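Local atomic coordinates of microbial collagenase (Bacillus anthracis, PDB entry 5SV5), a protein that probably contributes to collagen breakdown as a secreted metalloprotease, the crystallised part being its pre-peptidase C-terminal domain, a sodium-binding beta-sandwich that may help engage substrate. Residues M51-H56 with Y86-Y91. Residues are numbered along the deposited sequence; the frame is centred on the assembly and turned at random. Where two conformers were deposited one is given.
Sequences MTWVLH and YYLYVY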
loop_
_atom_site.group_PDB
_atom_site.type_symbol
_atom_site.label_atom_id
_atom_site.label_comp_id
_atom_site.label_asym_id
_atom_site.label_seq_id
_atom_site.Cartn_x
_atom_site.Cartn_y
_atom_site.Cartn_z
HETATM N N MSE A 51 10.496 3.024 4.297
HETATM C CA MSE A 51 9.080 3.019 3.893
HETATM C C MSE A 51 8.501 1.627 4.031
HETATM O O MSE A 51 9.230 0.622 4.101
HETATM C CB MSE A 51 8.906 3.590 2.478
HETATM C CG MSE A 51 9.528 2.655 1.433
HETATM SE SE MSE A 51 9.111 3.241 -0.412
HETATM C CE MSE A 51 7.178 2.944 -0.286
ATOM N N THR A 52 7.178 1.577 4.072
ATOM C CA THR A 52 6.466 0.321 4.180
ATOM C C THR A 52 5.037 0.517 3.683
ATOM O O THR A 52 4.703 1.567 3.129
ATOM C CB THR A 52 6.532 -0.231 5.620
ATOM O OG1 THR A 52 6.088 -1.585 5.625
ATOM C CG2 THR A 52 5.729 0.599 6.591
ATOM N N TRP A 53 4.197 -0.501 3.858
ATOM C CA TRP A 53 2.781 -0.338 3.593
ATOM C C TRP A 53 1.973 -1.165 4.585
ATOM O O TRP A 53 2.458 -2.174 5.126
ATOM C CB TRP A 53 2.409 -0.693 2.136
ATOM C CG TRP A 53 2.631 -2.118 1.713
ATOM C CD1 TRP A 53 3.681 -2.585 0.990
ATOM C CD2 TRP A 53 1.778 -3.248 1.964
ATOM N NE1 TRP A 53 3.550 -3.943 0.771
ATOM C CE2 TRP A 53 2.390 -4.374 1.369
ATOM C CE3 TRP A 53 0.559 -3.418 2.636
ATOM C CZ2 TRP A 53 1.823 -5.658 1.439
ATOM C CZ3 TRP A 53 0.019 -4.692 2.724
ATOM C CH2 TRP A 53 0.645 -5.794 2.124
ATOM N N VAL A 54 0.744 -0.714 4.833
ATOM C CA VAL A 54 -0.224 -1.449 5.637
ATOM C C VAL A 54 -1.576 -1.408 4.914
ATOM O O VAL A 54 -1.870 -0.466 4.169
ATOM C CB VAL A 54 -0.357 -0.922 7.081
ATOM C CG1 VAL A 54 0.938 -1.051 7.843
ATOM C CG2 VAL A 54 -0.897 0.502 7.146
ATOM N N LEU A 55 -2.393 -2.425 5.155
ATOM C CA LEU A 55 -3.679 -2.589 4.490
ATOM C C LEU A 55 -4.785 -2.790 5.506
ATOM O O LEU A 55 -4.627 -3.607 6.427
ATOM C CB LEU A 55 -3.620 -3.821 3.580
ATOM C CG LEU A 55 -4.865 -4.126 2.748
ATOM C CD1 LEU A 55 -4.997 -3.158 1.589
ATOM C CD2 LEU A 55 -4.829 -5.566 2.249
ATOM N N HIS A 56 -5.905 -2.084 5.334
ATOM C CA HIS A 56 -7.089 -2.288 6.142
ATOM C C HIS A 56 -8.285 -2.637 5.274
ATOM O O HIS A 56 -8.546 -1.976 4.266
ATOM C CB HIS A 56 -7.461 -1.027 6.949
ATOM C CG HIS A 56 -6.476 -0.679 8.009
ATOM N ND1 HIS A 56 -6.487 -1.276 9.244
ATOM C CD2 HIS A 56 -5.438 0.185 8.021
ATOM C CE1 HIS A 56 -5.498 -0.788 9.972
ATOM N NE2 HIS A 56 -4.836 0.090 9.247
ATOM N N TYR A 86 -11.031 -2.109 0.474
ATOM C CA TYR A 86 -9.768 -2.017 1.180
ATOM C C TYR A 86 -9.129 -0.645 1.000
ATOM O O TYR A 86 -9.292 0.004 -0.043
ATOM C CB TYR A 86 -8.782 -3.067 0.632
ATOM C CG TYR A 86 -9.114 -4.466 1.062
ATOM C CD1 TYR A 86 -10.074 -5.215 0.390
ATOM C CD2 TYR A 86 -8.495 -5.041 2.164
ATOM C CE1 TYR A 86 -10.404 -6.501 0.806
ATOM C CE2 TYR A 86 -8.795 -6.329 2.573
ATOM C CZ TYR A 86 -9.752 -7.053 1.890
ATOM O OH TYR A 86 -10.052 -8.333 2.326
ATOM N N TYR A 87 -8.376 -0.244 2.023
ATOM C CA TYR A 87 -7.550 0.952 1.997
ATOM C C TYR A 87 -6.109 0.505 2.219
ATOM O O TYR A 87 -5.807 -0.200 3.185
ATOM C CB TYR A 87 -7.973 1.956 3.058
ATOM C CG TYR A 87 -9.355 2.498 2.820
ATOM C CD1 TYR A 87 -9.599 3.420 1.807
ATOM C CD2 TYR A 87 -10.423 2.086 3.599
ATOM C CE1 TYR A 87 -10.871 3.911 1.580
ATOM C CE2 TYR A 87 -11.698 2.580 3.388
ATOM C CZ TYR A 87 -11.915 3.493 2.376
ATOM O OH TYR A 87 -13.176 3.992 2.146
ATOM N N LEU A 88 -5.248 0.890 1.282
ATOM C CA LEU A 88 -3.822 0.569 1.284
ATOM C C LEU A 88 -3.042 1.864 1.494
ATOM O O LEU A 88 -3.194 2.825 0.728
ATOM C CB LEU A 88 -3.455 -0.064 -0.061
ATOM C CG LEU A 88 -1.967 -0.303 -0.314
ATOM C CD1 LEU A 88 -1.367 -1.289 0.681
ATOM C CD2 LEU A 88 -1.747 -0.777 -1.733
ATOM N N TYR A 89 -2.193 1.876 2.521
ATOM C CA TYR A 89 -1.384 3.042 2.877
ATOM C C TYR A 89 0.072 2.717 2.597
ATOM O O TYR A 89 0.624 1.800 3.204
ATOM C CB TYR A 89 -1.560 3.381 4.369
ATOM C CG TYR A 89 -2.995 3.698 4.721
ATOM C CD1 TYR A 89 -3.919 2.689 4.998
ATOM C CD2 TYR A 89 -3.445 5.005 4.754
ATOM C CE1 TYR A 89 -5.244 2.976 5.268
ATOM C CE2 TYR A 89 -4.775 5.301 5.028
ATOM C CZ TYR A 89 -5.665 4.277 5.276
ATOM O OH TYR A 89 -6.979 4.544 5.547
ATOM N N VAL A 90 0.676 3.447 1.657
ATOM C CA VAL A 90 2.097 3.325 1.319
ATOM C C VAL A 90 2.762 4.564 1.904
ATOM O O VAL A 90 2.395 5.686 1.537
ATOM C CB VAL A 90 2.301 3.232 -0.204
ATOM C CG1 VAL A 90 3.780 3.131 -0.529
ATOM C CG2 VAL A 90 1.502 2.074 -0.795
ATOM N N TYR A 91 3.706 4.389 2.827
ATOM C CA TYR A 91 4.177 5.542 3.579
ATOM C C TYR A 91 5.625 5.397 4.002
ATOM O O TYR A 91 6.164 4.291 4.088
ATOM C CB TYR A 91 3.267 5.795 4.801
ATOM C CG TYR A 91 3.347 4.748 5.896
ATOM C CD1 TYR A 91 2.594 3.582 5.838
ATOM C CD2 TYR A 91 4.188 4.929 6.975
ATOM C CE1 TYR A 91 2.660 2.637 6.846
ATOM C CE2 TYR A 91 4.269 3.989 7.988
ATOM C CZ TYR A 91 3.500 2.843 7.921
ATOM O OH TYR A 91 3.553 1.888 8.916
#
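Thr52, Val54 and His56 pair with Tyr91, Tyr89 and Tyr87 as the hydrogen-bonded pairs of two antiparallel strands whose axes run at 166°. Six backbone bonds join these pairs, from Tyr87 N to His56 O at 2.8 Å to Tyr91 N to Thr52 O at 3.0 Å, with N-H...O angles of at least 156°. The tight part is the buried face carrying Trp53, Leu55, Leu88 and Val90. There Leu88 CD1 reaches Trp53 CE3 at 3.5 Å. Near the end of this face the selenomethionine Met51, bent at its last torsion, brings CE to 3.4 Å from Val90 CG1, closer than usual van der Waals contact. Residues of strands 37-45 and 74-81 pack against this side, and Trp53 NE1 bonds to Ile75 O. On the other face His56 is buried but Thr52, Val54, Tyr87, Tyr89 and Tyr91 are partly exposed, and contacts are looser: Val54 CG2 to Tyr89 CB is 4.1 Å, His56 CD2 to Tyr89 CE1 3.9 Å. The close exception is Tyr91, its CG between backbone N and carbonyl carbon (chi1 69°), whose CZ lies 3.4 Å from Thr52 CG2. Backbone bonds thus set the register, whereas side chains, making no hydrogen bonds across the contact, pack by apolar fit.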